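Local atomic coordinates of molinate hydrolase (Gulosibacter molinativorax, PDB entry 4UB9), a protein that hydrolyses the thiocarbamate herbicide molinate and, as a zinc-binding amidohydrolase, probably acts on a carbon-nitrogen bond other than a peptide bond. Residues L101-M105 and D373-D378; M105-R109 and F185-M190; E113-F118 and T377-I381; T144-L148 and A206-V210; L368-T372 and H401-M405. All blocks are in the same frame, centred on the assembly; numbering follows the deposited sequence.

Interaction 1 of 5, residues L101-M105 and D373-D378; sequences LDGIM and DAGCTD
The loop D373-D378, extended from A374 on, runs alongside the start of the short helix 103-106, and the backbones come closest where the CA atoms of D102 and G375 lie 4.5 Å apart; the CA atoms of I104 and D373 are 6.8 Å apart. D102 has the largest share of the buried surface. Its chi1 of -169° (t) and chi2 of -19° let the carboxylate serve two ends: OD1 accepts from M105 N at 3.1 Å as the N-cap of the helix, while OD2 accepts from T377 OG1 at 2.8 Å, with T377 in the m rotamer. G375 leaves room for this carboxylate, D102 OD2 being 3.6 Å from G375 C. In this amidohydrolase of the TIM-barrel clan, the loop leaves strand 368-370 beside the metal site: the D373 side chain is about 5 Å from the zinc, and its OD1 is hydrogen-bonded by N97. D373 takes positive phi (69°) and a chi1 of -92°, between wells. I104, m at both chi1 and chi2, covers it, with CG1 3.3 Å from D373 O and 3.8 Å from D373 CB. M105 extends as t, t, p to bring SD 4.1 Å from T377 CG2 and 3.9 Å from D378 CB.

Interaction 2 of 5, residues M105-R109 and F185-M190; sequences MMMGR and FMRPSM
F185 brings the CD2 corner of its ring against M106 and M107, in a contact of the amidohydrolase fold where the end of helix 103-106 and the residues after it meet the long connection between strand 174-175 and helix 198-209. The CA atoms of M107 and F185 are 4.6 Å apart. With F185 at chi1 -68° and chi2 76°, CD2 lies 3.6 Å from M107 CG and 4.0 Å from M106 CB, and M106 O sits at the ring edge. M107 (m, t, m) turns its tip away from F185; its side chain is about 7 Å from the zinc. A type I turn, R187 to M190, is closed by M190 N to R187 O at 2.9 Å and R187 N to M190 O at 3.0 Å. From it the nearly extended M190 side chain (m, t, t) places SD 3.7 Å from G108 CA and CE 4.0 Å from R109 NE, while R109 NH1 is hydrogen-bonded by the carbonyl of R193 of a second subunit. R187, also extended beyond chi1 (m), donates to M107 O through NE at 3.0 Å and NH2 at 3.3 Å.

Interaction 3 of 5, residues E113-F118 and T377-I381; sequences EYLARF and TDPDI
R117 and two aspartates, D378 and D380, form the polar centre of this contact between helix 111-118 and the first turn of helix 379-383. A water bridges R117 and D378, accepting from R117 NE at 2.6 Å and donating to D378 OD2 at 2.8 Å. R117 (t, t, m, chi4 -80°) also makes a long salt bridge, NH2 to D380 OD2 at 3.7 Å, in which the oxygen lies well off the guanidinium plane, so the attraction is purely electrostatic and no N-H points at the oxygen. D378 is the N-cap of its helix: at chi1 -168° (t), its OD1 accepts from D380 N at 2.9 Å, leaving OD2 turned to helix 111-118. There OD2 meets two ring edges, 3.9 Å from Y114 CD1 and 3.9 Å from F118 CE2, with Y114 in the t and F118 in the m rotamer. The backbones keep apart, the nearest CA atoms, Y114 and D378, being 7.0 Å from each other. E113 (chi1 60°, p) brings OE1 4.1 Å from D380 CB and 4.3 Å from D380 OD2, a close approach of like charges. R490 forms salt bridges with both D378 and D380, Y488 hydrogen-bonds D380, and a second subunit supplies S197 to E113, E119 to R117 and R203 to D380. The chemistry is that of a buried charge cluster at a subunit interface, where carboxylates that would repel one another are balanced by arginines from both chains.

Interaction 4 of 5, residues T144-L148 and A206-V210; sequences TWNAL and AMFEV
F208, A147 and W145 make the heart of this contact, in which the loop leading from strand 138-143 into helix 148-159 crosses the last turn of helix 198-209. The CA atoms of A147 and F208 are 4.3 Å apart. F208 (chi1 -76°, chi2 -84°) slides its ring between the loop side chains. On one side lies the W145 indole, set by chi1 -178° and chi2 79°: its six-membered ring and the F208 ring are near parallel, at 13°, with centroids 4.6 Å apart, but are offset so far that they barely overlap; W145 CZ2 and F208 CD1 approach to 3.3 Å. A147 CB makes a CH-pi contact over the F208 face, 4.1 Å from its centroid and 15° off the normal, and lies 3.4 Å from M207 O. A147 is also the N-cap residue of helix 148-159, and its N donates to N146 OD1 at 2.6 Å. A water links the backbones, donating to N146 O at 2.7 Å and F208 O at 2.9 Å and accepting weakly from L148 N at 2.7 Å. V210 leaves the helix with positive phi (39°), and its CG1 reaches 4.3 Å from L148 CB. Around these residues, N146 packs on I126 and M207 on Y122 of helix 122-135, while W145 meets F185 of the loop before helix 198-209, so the loop after strand 138-143 is packed against the end of helix 198-209, with helix 122-135 alongside.

Interaction 5 of 5, residues L368-T372 and H401-M405; sequences LVLGT and HFVWM
H401 opens the helical segment near T372, in the loop after strand 368-370, their CA atoms 7.1 Å apart. Its p rotamer (chi1 60°) turns the imidazole away, where NE2 is hydrogen-bonded to the carbonyl of G136, leaving CB 4.0 Å from L370 CD2; H401 O is 3.8 Å from L370 CD1, and H401 N is 4.3 Å from T372 CG2. One turn on, W404 dominates the contact. With chi1 -172° (t) and chi2 101°, it lays the face of its indole over L370 (t, t), whose CG forms a CH-pi contact 3.8 Å from the centroid of the five-membered ring and 21° off its normal. L370 CD1 is 3.6 Å from W404 CE3. This is strand-to-helix packing in an amidohydrolase of the TIM-barrel clan: the axes of strand 368-370 and helix 401-405 come within 10.2 Å and run roughly antiparallel, at 147°. W404 also skirts the strand backbone, with CZ2 3.6 Å from V369 O and CD1 3.4 Å from G371 O, while its NE1 is hydrogen-bonded to V328 O of the adjacent strand. M405 follows (m, t, t), bringing CE 3.9 Å from L370 CD1.

How the interactions relate
Interactions 1, 2 and 3 form a continuous patch. Interactions 1 and 2 share M105, interactions 1 and 3 share T377 and D378, and M105 CE packs 3.4 Å from Y114 CG. Interaction 4 joins through the W145 indole: F185 CZ lies 3.7 Å from W145 CZ2, and G103 CA 3.6 Å from W145 CZ3. Interaction 5 stands apart, its centre 16 Å from that of interaction 1, but 368-372 runs directly into 373-378, so the strand it packs leads to D373. That side chain is about 4 Å from that of H302, a zinc ligand; the side chains of M107 and W145 lie about 7 and 8 Å from the zinc. Interactions 2 and 3 also touch a second subunit.

Interaction 1 of 5, residues L101-M105 and D373-D378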
# COMPACT_ATOMS: atom_id res chain seq x y z
N LEU A 101 19.70 19.46 -5.93
CA LEU A 101 19.05 18.60 -4.94
C LEU A 101 18.49 17.45 -5.76
O LEU A 101 17.77 17.68 -6.74
CB LEU A 101 17.93 19.31 -4.20
CG LEU A 101 18.32 20.42 -3.22
CD1 LEU A 101 17.11 20.99 -2.49
CD2 LEU A 101 19.31 19.90 -2.20
N ASP A 102 18.80 16.22 -5.38
CA ASP A 102 18.65 15.06 -6.29
C ASP A 102 17.22 14.63 -6.51
O ASP A 102 16.65 13.84 -5.78
CB ASP A 102 19.46 13.87 -5.77
CG ASP A 102 19.56 12.74 -6.78
OD1 ASP A 102 18.75 12.68 -7.75
OD2 ASP A 102 20.51 11.96 -6.64
N GLY A 103 16.64 15.10 -7.60
CA GLY A 103 15.23 14.87 -7.87
C GLY A 103 14.89 13.48 -8.36
O GLY A 103 13.79 12.95 -8.08
N ILE A 104 15.80 12.88 -9.12
CA ILE A 104 15.57 11.52 -9.65
C ILE A 104 15.45 10.58 -8.47
O ILE A 104 14.56 9.73 -8.42
CB ILE A 104 16.70 11.05 -10.59
CG1 ILE A 104 16.57 11.78 -11.91
CG2 ILE A 104 16.67 9.54 -10.79
CD1 ILE A 104 15.46 11.29 -12.81
N MET A 105 16.33 10.74 -7.50
CA MET A 105 16.24 9.97 -6.25
C MET A 105 14.85 10.07 -5.65
O MET A 105 14.23 9.09 -5.30
CB MET A 105 17.25 10.46 -5.24
CG MET A 105 17.44 9.53 -4.03
SD MET A 105 18.61 10.32 -2.88
CE MET A 105 17.47 11.57 -2.32
N ASP A 373 19.42 14.83 -16.03
CA ASP A 373 18.57 14.77 -14.84
C ASP A 373 19.41 14.35 -13.66
O ASP A 373 18.89 13.97 -12.64
CB ASP A 373 17.35 13.81 -15.01
CG ASP A 373 16.05 14.52 -15.53
OD1 ASP A 373 15.87 15.74 -15.31
OD2 ASP A 373 15.21 13.83 -16.17
N ALA A 374 20.73 14.40 -13.80
CA ALA A 374 21.59 13.78 -12.79
C ALA A 374 21.68 14.58 -11.53
O ALA A 374 21.54 15.82 -11.53
CB ALA A 374 22.97 13.53 -13.34
N GLY A 375 21.94 13.87 -10.46
CA GLY A 375 22.08 14.48 -9.12
C GLY A 375 23.13 13.78 -8.30
O GLY A 375 23.60 12.72 -8.65
N CYS A 376 23.50 14.40 -7.21
CA CYS A 376 24.45 13.80 -6.29
C CYS A 376 23.68 12.93 -5.30
O CYS A 376 23.16 13.38 -4.26
CB CYS A 376 25.30 14.87 -5.61
SG CYS A 376 26.33 14.15 -4.32
N THR A 377 23.61 11.66 -5.64
CA THR A 377 22.76 10.71 -4.96
C THR A 377 23.29 10.30 -3.60
O THR A 377 24.48 10.09 -3.40
CB THR A 377 22.59 9.43 -5.82
OG1 THR A 377 22.22 9.84 -7.13
CG2 THR A 377 21.49 8.52 -5.26
N ASP A 378 22.38 10.22 -2.64
CA ASP A 378 22.76 9.90 -1.27
C ASP A 378 23.49 8.55 -1.23
O ASP A 378 23.00 7.57 -1.79
CB ASP A 378 21.53 9.85 -0.36
CG ASP A 378 21.90 9.82 1.11
OD1 ASP A 378 22.14 8.71 1.63
OD2 ASP A 378 21.90 10.88 1.75

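Interaction 2 of 5, residues M105-R109 and F185-M190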
# COMPACT_ATOMS: atom_id res chain seq x y z
N MET A 105 16.33 10.74 -7.50
CA MET A 105 16.24 9.97 -6.25
C MET A 105 14.85 10.07 -5.65
O MET A 105 14.23 9.09 -5.30
CB MET A 105 17.25 10.46 -5.24
CG MET A 105 17.44 9.53 -4.03
SD MET A 105 18.61 10.32 -2.88
CE MET A 105 17.47 11.57 -2.32
N MET A 106 14.36 11.28 -5.54
CA MET A 106 13.03 11.52 -4.92
C MET A 106 11.87 10.89 -5.66
O MET A 106 10.81 10.76 -5.12
CB MET A 106 12.79 13.01 -4.74
CG MET A 106 13.71 13.59 -3.67
SD MET A 106 13.58 15.36 -3.77
CE MET A 106 15.21 15.86 -3.29
N MET A 107 12.08 10.46 -6.89
CA MET A 107 11.04 9.70 -7.61
C MET A 107 10.93 8.26 -7.18
O MET A 107 10.04 7.51 -7.65
CB MET A 107 11.28 9.75 -9.11
CG MET A 107 11.21 11.15 -9.70
SD MET A 107 10.96 11.15 -11.49
CE MET A 107 12.37 10.21 -11.98
N GLY A 108 11.81 7.86 -6.28
CA GLY A 108 11.76 6.53 -5.68
C GLY A 108 11.98 6.64 -4.20
O GLY A 108 11.41 7.47 -3.55
N ARG A 109 12.86 5.80 -3.68
CA ARG A 109 13.21 5.79 -2.26
C ARG A 109 14.20 6.88 -1.93
O ARG A 109 15.02 7.22 -2.76
CB ARG A 109 13.88 4.50 -1.87
CG ARG A 109 13.16 3.27 -2.27
CD ARG A 109 14.01 2.01 -2.13
NE ARG A 109 13.15 0.89 -2.46
CZ ARG A 109 12.41 0.25 -1.57
NH1 ARG A 109 12.49 0.57 -0.28
NH2 ARG A 109 11.57 -0.72 -1.95
N PHE A 185 5.68 12.36 -7.53
CA PHE A 185 6.84 11.57 -7.15
C PHE A 185 6.45 10.29 -6.45
O PHE A 185 7.28 9.62 -5.92
CB PHE A 185 7.76 12.38 -6.25
CG PHE A 185 8.43 13.52 -6.95
CD1 PHE A 185 7.73 14.67 -7.25
CD2 PHE A 185 9.78 13.45 -7.29
CE1 PHE A 185 8.36 15.74 -7.84
CE2 PHE A 185 10.41 14.50 -7.90
CZ PHE A 185 9.70 15.65 -8.20
N MET A 186 5.20 9.92 -6.51
CA MET A 186 4.79 8.65 -5.98
C MET A 186 4.96 7.49 -6.95
O MET A 186 5.07 7.68 -8.16
CB MET A 186 3.32 8.70 -5.59
CG MET A 186 3.07 9.38 -4.27
SD MET A 186 1.29 9.70 -3.96
CE MET A 186 0.44 8.31 -4.66
N ARG A 187 4.95 6.29 -6.39
CA ARG A 187 4.70 5.05 -7.15
C ARG A 187 3.61 4.30 -6.44
O ARG A 187 3.37 4.54 -5.27
CB ARG A 187 5.96 4.16 -7.24
CG ARG A 187 7.17 4.92 -7.76
CD ARG A 187 8.26 3.97 -8.18
NE ARG A 187 9.49 4.70 -8.39
CZ ARG A 187 10.69 4.15 -8.52
NH1 ARG A 187 10.82 2.83 -8.54
NH2 ARG A 187 11.76 4.92 -8.64
N PRO A 188 2.97 3.35 -7.11
CA PRO A 188 1.90 2.63 -6.47
C PRO A 188 2.26 2.09 -5.09
O PRO A 188 1.47 2.20 -4.16
CB PRO A 188 1.62 1.46 -7.45
CG PRO A 188 2.04 2.00 -8.79
CD PRO A 188 3.27 2.81 -8.46
N SER A 189 3.44 1.51 -4.95
CA SER A 189 3.84 0.98 -3.66
C SER A 189 4.77 1.94 -2.86
O SER A 189 5.18 1.60 -1.75
CB SER A 189 4.57 -0.33 -3.85
OG SER A 189 5.84 -0.02 -4.41
N MET A 190 5.07 3.11 -3.39
CA MET A 190 5.87 4.09 -2.69
C MET A 190 5.12 5.39 -2.48
O MET A 190 4.98 6.21 -3.39
CB MET A 190 7.11 4.43 -3.47
CG MET A 190 8.03 3.26 -3.68
SD MET A 190 9.57 3.85 -4.43
CE MET A 190 10.17 2.20 -4.85
O HOH W 1 7.74 8.83 -9.11

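Interaction 3 of 5, residues E113-F118 and T377-I381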
# COMPACT_ATOMS: atom_id res chain seq x y z
N GLU A 113 14.54 10.69 4.00
CA GLU A 113 15.79 10.62 4.77
C GLU A 113 16.76 11.68 4.31
O GLU A 113 17.36 12.39 5.13
CB GLU A 113 16.44 9.23 4.72
CG GLU A 113 16.81 8.73 3.33
CD GLU A 113 16.96 7.21 3.27
OE1 GLU A 113 18.08 6.69 3.49
OE2 GLU A 113 15.95 6.53 2.93
N TYR A 114 16.84 11.88 3.02
CA TYR A 114 17.73 12.92 2.47
C TYR A 114 17.30 14.34 2.88
O TYR A 114 18.11 15.14 3.35
CB TYR A 114 17.71 12.77 0.98
CG TYR A 114 18.46 13.76 0.10
CD1 TYR A 114 19.85 13.66 -0.11
CD2 TYR A 114 17.78 14.71 -0.63
CE1 TYR A 114 20.51 14.50 -0.98
CE2 TYR A 114 18.45 15.56 -1.53
CZ TYR A 114 19.80 15.46 -1.67
OH TYR A 114 20.43 16.29 -2.55
N LEU A 115 16.03 14.66 2.69
CA LEU A 115 15.61 16.04 3.00
C LEU A 115 15.64 16.33 4.50
O LEU A 115 15.87 17.47 4.91
CB LEU A 115 14.24 16.34 2.41
CG LEU A 115 14.26 16.41 0.86
CD1 LEU A 115 12.85 16.50 0.28
CD2 LEU A 115 15.07 17.59 0.39
N ALA A 116 15.36 15.32 5.31
CA ALA A 116 15.38 15.53 6.74
C ALA A 116 16.81 15.66 7.22
O ALA A 116 17.15 16.48 8.08
CB ALA A 116 14.67 14.41 7.46
N ARG A 117 17.67 14.85 6.64
CA ARG A 117 19.04 14.84 7.10
C ARG A 117 19.70 16.16 6.86
O ARG A 117 20.53 16.60 7.63
CB ARG A 117 19.83 13.71 6.43
CG ARG A 117 21.21 13.43 7.06
CD ARG A 117 21.98 12.38 6.25
NE ARG A 117 21.34 11.08 6.20
CZ ARG A 117 21.41 10.18 7.18
NH1 ARG A 117 22.08 10.43 8.28
NH2 ARG A 117 20.77 9.01 7.05
N PHE A 118 19.39 16.79 5.73
CA PHE A 118 20.11 18.02 5.36
C PHE A 118 19.36 19.32 5.54
O PHE A 118 19.88 20.36 5.17
CB PHE A 118 20.65 17.88 3.95
CG PHE A 118 21.59 16.72 3.83
CD1 PHE A 118 22.78 16.72 4.54
CD2 PHE A 118 21.24 15.60 3.13
CE1 PHE A 118 23.63 15.64 4.51
CE2 PHE A 118 22.08 14.49 3.09
CZ PHE A 118 23.29 14.52 3.79
N THR A 377 23.61 11.66 -5.64
CA THR A 377 22.76 10.71 -4.96
C THR A 377 23.29 10.30 -3.60
O THR A 377 24.48 10.09 -3.40
CB THR A 377 22.59 9.43 -5.82
OG1 THR A 377 22.22 9.84 -7.13
CG2 THR A 377 21.49 8.52 -5.26
N ASP A 378 22.38 10.22 -2.64
CA ASP A 378 22.76 9.90 -1.27
C ASP A 378 23.49 8.55 -1.23
O ASP A 378 23.00 7.57 -1.79
CB ASP A 378 21.53 9.85 -0.36
CG ASP A 378 21.90 9.82 1.11
OD1 ASP A 378 22.14 8.71 1.63
OD2 ASP A 378 21.90 10.88 1.75
N PRO A 379 24.61 8.48 -0.51
CA PRO A 379 25.38 7.21 -0.44
C PRO A 379 24.65 6.05 0.15
O PRO A 379 24.85 4.93 -0.28
CB PRO A 379 26.56 7.56 0.42
CG PRO A 379 26.22 8.85 1.10
CD PRO A 379 25.28 9.57 0.20
N ASP A 380 23.72 6.29 1.05
CA ASP A 380 22.87 5.17 1.53
C ASP A 380 22.05 4.55 0.41
O ASP A 380 21.80 3.34 0.39
CB ASP A 380 21.93 5.56 2.67
CG ASP A 380 22.60 5.60 4.00
OD1 ASP A 380 23.61 4.89 4.23
OD2 ASP A 380 22.10 6.33 4.87
N ILE A 381 21.60 5.39 -0.52
CA ILE A 381 20.81 4.91 -1.67
C ILE A 381 21.69 4.24 -2.72
O ILE A 381 21.32 3.24 -3.32
CB ILE A 381 20.02 6.07 -2.32
CG1 ILE A 381 18.94 6.57 -1.37
CG2 ILE A 381 19.40 5.67 -3.66
CD1 ILE A 381 17.71 5.69 -1.35
O HOH W 2 20.14 10.58 3.91

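Interaction 4 of 5, residues T144-L148 and A206-V210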
# COMPACT_ATOMS: atom_id res chain seq x y z
N THR A 144 17.40 22.50 -13.65
CA THR A 144 16.10 22.53 -14.32
C THR A 144 14.92 22.27 -13.35
O THR A 144 13.75 22.41 -13.69
CB THR A 144 16.24 21.47 -15.42
OG1 THR A 144 16.58 22.12 -16.66
CG2 THR A 144 15.12 20.65 -15.57
N TRP A 145 15.26 21.90 -12.13
CA TRP A 145 14.30 21.66 -11.07
C TRP A 145 15.01 21.57 -9.72
O TRP A 145 15.86 20.71 -9.48
CB TRP A 145 13.48 20.38 -11.25
CG TRP A 145 12.44 20.20 -10.11
CD1 TRP A 145 11.24 20.82 -10.00
CD2 TRP A 145 12.56 19.38 -8.97
NE1 TRP A 145 10.60 20.43 -8.87
CE2 TRP A 145 11.38 19.52 -8.22
CE3 TRP A 145 13.54 18.51 -8.51
CZ2 TRP A 145 11.16 18.84 -7.04
CZ3 TRP A 145 13.33 17.84 -7.34
CH2 TRP A 145 12.14 18.01 -6.61
N ASN A 146 14.62 22.47 -8.84
CA ASN A 146 15.23 22.60 -7.56
C ASN A 146 14.35 23.50 -6.72
O ASN A 146 13.38 24.06 -7.23
CB ASN A 146 16.62 23.21 -7.71
CG ASN A 146 17.56 22.80 -6.60
OD1 ASN A 146 17.18 22.72 -5.43
ND2 ASN A 146 18.81 22.53 -6.96
N ALA A 147 14.71 23.65 -5.46
CA ALA A 147 14.06 24.60 -4.57
C ALA A 147 14.65 25.99 -4.73
O ALA A 147 15.86 26.19 -4.57
CB ALA A 147 14.17 24.17 -3.14
N LEU A 148 13.78 26.95 -5.02
CA LEU A 148 14.21 28.28 -5.36
C LEU A 148 15.13 28.93 -4.35
O LEU A 148 16.17 29.46 -4.70
CB LEU A 148 13.00 29.18 -5.62
CG LEU A 148 13.32 30.58 -6.16
CD1 LEU A 148 14.07 30.56 -7.49
CD2 LEU A 148 12.04 31.36 -6.33
N ALA A 206 6.29 23.00 -0.20
CA ALA A 206 6.22 24.48 -0.38
C ALA A 206 7.54 25.07 -0.83
O ALA A 206 7.58 25.96 -1.68
CB ALA A 206 5.76 25.15 0.88
N MET A 207 8.65 24.56 -0.33
CA MET A 207 9.94 25.13 -0.79
C MET A 207 10.32 24.73 -2.23
O MET A 207 11.08 25.44 -2.89
CB MET A 207 11.07 24.88 0.21
CG MET A 207 11.71 23.52 0.19
SD MET A 207 13.30 23.53 1.07
CE MET A 207 13.78 21.86 0.55
N PHE A 208 9.79 23.63 -2.75
CA PHE A 208 9.96 23.31 -4.17
C PHE A 208 8.94 24.01 -5.09
O PHE A 208 9.29 24.50 -6.16
CB PHE A 208 9.93 21.79 -4.42
CG PHE A 208 11.19 21.12 -4.01
CD1 PHE A 208 12.29 21.08 -4.86
CD2 PHE A 208 11.32 20.59 -2.74
CE1 PHE A 208 13.46 20.47 -4.47
CE2 PHE A 208 12.49 19.99 -2.34
CZ PHE A 208 13.57 19.92 -3.20
N GLU A 209 7.68 23.98 -4.69
CA GLU A 209 6.58 24.47 -5.55
C GLU A 209 6.56 25.98 -5.67
O GLU A 209 6.27 26.53 -6.73
CB GLU A 209 5.24 24.01 -5.04
CG GLU A 209 4.97 22.51 -5.19
CD GLU A 209 3.62 22.11 -4.59
OE1 GLU A 209 2.88 22.99 -4.14
OE2 GLU A 209 3.30 20.91 -4.55
N VAL A 210 6.85 26.64 -4.55
CA VAL A 210 6.73 28.10 -4.39
C VAL A 210 5.49 28.64 -5.09
O VAL A 210 5.56 29.55 -5.90
CB VAL A 210 7.99 28.88 -4.83
CG1 VAL A 210 9.12 28.58 -3.86
CG2 VAL A 210 8.43 28.47 -6.21
O HOH W 3 11.68 26.02 -6.52

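Interaction 5 of 5, residues L368-T372 and H401-M405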
# COMPACT_ATOMS: atom_id res chain seq x y z
N LEU A 368 21.02 18.91 -30.93
CA LEU A 368 20.93 18.11 -29.71
C LEU A 368 21.73 18.72 -28.61
O LEU A 368 22.86 19.15 -28.81
CB LEU A 368 21.42 16.66 -29.99
CG LEU A 368 20.49 15.83 -30.88
CD1 LEU A 368 21.18 14.61 -31.47
CD2 LEU A 368 19.25 15.41 -30.10
N VAL A 369 21.17 18.65 -27.43
CA VAL A 369 21.80 19.15 -26.22
C VAL A 369 21.98 18.08 -25.15
O VAL A 369 21.12 17.24 -24.90
CB VAL A 369 20.96 20.26 -25.61
CG1 VAL A 369 21.41 20.59 -24.18
CG2 VAL A 369 21.06 21.49 -26.50
N LEU A 370 23.16 18.08 -24.54
CA LEU A 370 23.44 17.14 -23.47
C LEU A 370 22.70 17.56 -22.21
O LEU A 370 22.82 18.70 -21.74
CB LEU A 370 24.95 17.05 -23.19
CG LEU A 370 25.42 16.02 -22.13
CD1 LEU A 370 26.84 15.60 -22.44
CD2 LEU A 370 25.36 16.57 -20.70
N GLY A 371 22.03 16.59 -21.61
CA GLY A 371 21.41 16.75 -20.29
C GLY A 371 21.02 15.41 -19.73
O GLY A 371 20.77 14.48 -20.47
N THR A 372 20.99 15.30 -18.40
CA THR A 372 20.90 13.97 -17.75
C THR A 372 19.93 13.75 -16.60
O THR A 372 19.70 12.62 -16.22
CB THR A 372 22.28 13.61 -17.16
OG1 THR A 372 22.65 14.64 -16.23
CG2 THR A 372 23.33 13.50 -18.27
N HIS A 401 27.60 13.02 -17.69
CA HIS A 401 27.93 13.59 -18.99
C HIS A 401 28.83 12.66 -19.85
O HIS A 401 28.61 12.54 -21.07
CB HIS A 401 28.52 15.00 -18.88
CG HIS A 401 29.77 15.09 -18.08
ND1 HIS A 401 29.90 14.54 -16.82
CD2 HIS A 401 30.91 15.78 -18.30
CE1 HIS A 401 31.09 14.83 -16.33
NE2 HIS A 401 31.73 15.58 -17.21
N PHE A 402 29.82 12.02 -19.22
CA PHE A 402 30.67 11.04 -19.93
C PHE A 402 29.84 9.89 -20.45
O PHE A 402 29.89 9.51 -21.59
CB PHE A 402 31.76 10.46 -19.03
CG PHE A 402 32.68 11.49 -18.40
CD1 PHE A 402 33.24 12.52 -19.14
CD2 PHE A 402 33.01 11.39 -17.05
CE1 PHE A 402 34.06 13.47 -18.53
CE2 PHE A 402 33.87 12.32 -16.46
CZ PHE A 402 34.38 13.37 -17.19
N VAL A 403 28.94 9.41 -19.62
CA VAL A 403 28.05 8.33 -20.01
C VAL A 403 27.12 8.73 -21.16
O VAL A 403 26.79 7.92 -22.05
CB VAL A 403 27.21 7.85 -18.80
CG1 VAL A 403 26.19 6.78 -19.21
CG2 VAL A 403 28.15 7.29 -17.73
N TRP A 404 26.63 9.95 -21.10
CA TRP A 404 25.70 10.48 -22.15
C TRP A 404 26.37 10.43 -23.53
O TRP A 404 25.85 9.89 -24.50
CB TRP A 404 25.31 11.93 -21.81
CG TRP A 404 24.23 12.53 -22.67
CD1 TRP A 404 22.92 12.67 -22.34
CD2 TRP A 404 24.39 13.12 -23.95
NE1 TRP A 404 22.25 13.32 -23.35
CE2 TRP A 404 23.13 13.59 -24.35
CE3 TRP A 404 25.48 13.30 -24.81
CZ2 TRP A 404 22.92 14.22 -25.57
CZ3 TRP A 404 25.28 13.93 -26.00
CH2 TRP A 404 24.01 14.39 -26.38
N MET A 405 27.57 10.99 -23.55
CA MET A 405 28.40 11.02 -24.76
C MET A 405 28.69 9.65 -25.29
O MET A 405 28.46 9.34 -26.46
CB MET A 405 29.68 11.76 -24.49
CG MET A 405 29.47 13.27 -24.53
SD MET A 405 30.98 14.20 -24.31
CE MET A 405 30.43 15.83 -23.85